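Local coordinates for antifreeze protein (Marinomonas primoryensis, PDB 3P4G) that binds ice through a calcium-dependent, right-handed beta-helix, probably by way of clathrate-like waters anchored on its surface, at residues E304-R307 / V312-G315. Sequence-based numbering, arbitrary orientation.
Sequences EHIR and VVKG. With CA (calcium ion), chain Q.
I306 meets both V313 and K314. Its backbone O takes two N-H groups, V313 N at 3.0 Å and K314 N at 3.3 Å, the latter in the carbonyl plane on a lone pair, while I306 N gives a nearly straight bond (165°) to K314 O. The branched side chain suits this double partner: CG2 presses on V313 CG2 at a tight 3.5 Å, and CD1 lies over the methylenes of K314, 3.8 Å from CD. With an alanine here, which keeps only CB, V313 CG2 and the K314 methylenes would probably lose most of their apolar contact, leaving a gap beside Y290 and I280. K314 CG stands opposite its own backbone N (chi1 -178°) and the chain runs on extended, carrying CG past E304 O and NZ to a hydrogen bond with F303 O. Beyond the bulge, the flat R307 guanidinium offers one face, toward its rim, to V312 CG2, 3.5 Å from NH2, leaving NE to bond A318 O. G315 has a positive phi, and a CB would strike E304 O and H305 ND1. E304 turns away and grips calcium with both carboxylate oxygens, alongside N274, G276, D278 and two waters. A classic beta bulge thus shapes the antiparallel hairpin that caps the C-terminal end of the parallel beta-helix.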
ATOM      1  N   GLU A 304     -19.396 -11.489 -20.123  1.00  8.59           N
ATOM      2  CA  GLU A 304     -20.825 -11.469 -20.464  1.00  9.30           C
ATOM      3  C   GLU A 304     -21.248 -10.190 -21.225  1.00  9.71           C
ATOM      4  O   GLU A 304     -22.138 -10.233 -22.089  1.00  9.92           O
ATOM      5  CB  GLU A 304     -21.686 -11.693 -19.224  1.00  9.81           C
ATOM      6  CG  GLU A 304     -21.589 -13.098 -18.681  1.00 12.02           C
ATOM      7  CD  GLU A 304     -20.356 -13.407 -17.848  1.00 11.79           C
ATOM      8  OE1 GLU A 304     -19.615 -12.490 -17.384  1.00 10.51           O
ATOM      9  OE2 GLU A 304     -20.174 -14.611 -17.599  1.00 12.22           O
ATOM     10  N   HIS A 305     -20.633  -9.064 -20.907  1.00  8.53           N
ATOM     11  CA  HIS A 305     -21.031  -7.806 -21.503  1.00  8.77           C
ATOM     12  C   HIS A 305     -19.815  -7.104 -22.017  1.00  8.57           C
ATOM     13  O   HIS A 305     -18.843  -6.963 -21.292  1.00  9.50           O
ATOM     14  CB  HIS A 305     -21.738  -6.913 -20.478  1.00  9.05           C
ATOM     15  CG  HIS A 305     -22.800  -7.637 -19.717  1.00  8.79           C
ATOM     16  ND1 HIS A 305     -24.069  -7.835 -20.221  1.00  8.79           N
ATOM     17  CD2 HIS A 305     -22.736  -8.342 -18.564  1.00  9.62           C
ATOM     18  CE1 HIS A 305     -24.765  -8.561 -19.361  1.00 11.08           C
ATOM     19  NE2 HIS A 305     -23.981  -8.878 -18.341  1.00 10.95           N
ATOM     20  N   ILE A 306     -19.911  -6.566 -23.223  1.00  8.92           N
ATOM     21  CA  ILE A 306     -18.729  -5.989 -23.865  1.00  9.13           C
ATOM     22  C   ILE A 306     -19.130  -4.717 -24.579  1.00 10.60           C
ATOM     23  O   ILE A 306     -19.957  -4.747 -25.495  1.00 11.85           O
ATOM     24  CB  ILE A 306     -18.010  -6.938 -24.890  1.00  9.43           C
ATOM     25  CG1 ILE A 306     -17.683  -8.292 -24.250  1.00  9.53           C
ATOM     26  CG2 ILE A 306     -16.724  -6.249 -25.459  1.00 10.73           C
ATOM     27  CD1 ILE A 306     -17.157  -9.369 -25.322  1.00 11.05           C
ATOM     28  N   ARG A 307     -18.574  -3.600 -24.124  1.00  9.90           N
ATOM     29  CA  ARG A 307     -18.803  -2.319 -24.792  1.00 11.11           C
ATOM     30  C   ARG A 307     -17.507  -1.889 -25.470  1.00 12.32           C
ATOM     31  O   ARG A 307     -16.437  -2.088 -24.923  1.00 12.52           O
ATOM     32  CB  ARG A 307     -19.271  -1.254 -23.763  1.00 12.20           C
ATOM     33  CG  ARG A 307     -19.370   0.164 -24.391  1.00 13.18           C
ATOM     34  CD  ARG A 307     -19.987   1.169 -23.457  1.00 15.03           C
ATOM     35  NE  ARG A 307     -21.396   0.867 -23.130  1.00 14.06           N
ATOM     36  CZ  ARG A 307     -22.450   1.159 -23.893  1.00 17.81           C
ATOM     37  NH1 ARG A 307     -22.304   1.770 -25.070  1.00 17.03           N
ATOM     38  NH2 ARG A 307     -23.673   0.862 -23.460  1.00 17.08           N
ATOM     39  N   VAL A 312     -22.093  -1.222 -28.469  1.00 16.74           N
ATOM     40  CA  VAL A 312     -22.138  -2.464 -27.709  1.00 15.64           C
ATOM     41  C   VAL A 312     -21.919  -3.643 -28.664  1.00 15.99           C
ATOM     42  O   VAL A 312     -22.508  -3.670 -29.769  1.00 15.98           O
ATOM     43  CB  VAL A 312     -23.520  -2.638 -27.020  1.00 16.51           C
ATOM     44  CG1 VAL A 312     -23.630  -4.034 -26.382  1.00 15.41           C
ATOM     45  CG2 VAL A 312     -23.726  -1.546 -25.976  1.00 17.79           C
ATOM     46  N   VAL A 313     -21.082  -4.601 -28.270  1.00 14.75           N
ATOM     47  CA  VAL A 313     -20.851  -5.789 -29.106  1.00 14.99           C
ATOM     48  C   VAL A 313     -21.330  -7.087 -28.477  1.00 14.18           C
ATOM     49  O   VAL A 313     -21.497  -8.107 -29.162  1.00 15.58           O
ATOM     50  CB  VAL A 313     -19.387  -5.911 -29.629  1.00 14.33           C
ATOM     51  CG1 VAL A 313     -19.075  -4.724 -30.575  1.00 17.98           C
ATOM     52  CG2 VAL A 313     -18.413  -5.997 -28.472  1.00 15.22           C
ATOM     53  N   LYS A 314     -21.628  -7.034 -27.186  1.00 13.47           N
ATOM     54  CA  LYS A 314     -22.122  -8.235 -26.486  1.00 12.57           C
ATOM     55  C   LYS A 314     -22.891  -7.874 -25.228  1.00 11.71           C
ATOM     56  O   LYS A 314     -22.462  -7.015 -24.460  1.00 10.90           O
ATOM     57  CB  LYS A 314     -20.946  -9.177 -26.128  1.00 11.72           C
ATOM     58  CG  LYS A 314     -21.408 -10.444 -25.440  1.00 11.62           C
ATOM     59  CD  LYS A 314     -20.276 -11.447 -25.186  1.00 12.38           C
ATOM     60  CE  LYS A 314     -20.778 -12.682 -24.460  1.00 15.12           C
ATOM     61  NZ  LYS A 314     -19.614 -13.605 -24.171  1.00 14.95           N
ATOM     62  N   GLY A 315     -24.049  -8.492 -25.014  1.00 11.88           N
ATOM     63  CA  GLY A 315     -24.729  -8.325 -23.741  1.00 11.34           C
ATOM     64  C   GLY A 315     -25.386  -6.978 -23.577  1.00 12.42           C
ATOM     65  O   GLY A 315     -25.812  -6.347 -24.562  1.00 13.48           O
TER
HETATM   66 CA    CA Q 413     -18.486 -14.280 -15.802  1.00  3.44          CA
HETATM   67  O   HOH W   1     -16.684 -14.213 -17.386  1.00  4.84           O
HETATM   68  O   HOH W   2     -19.115 -16.666 -15.591  1.00  8.48           O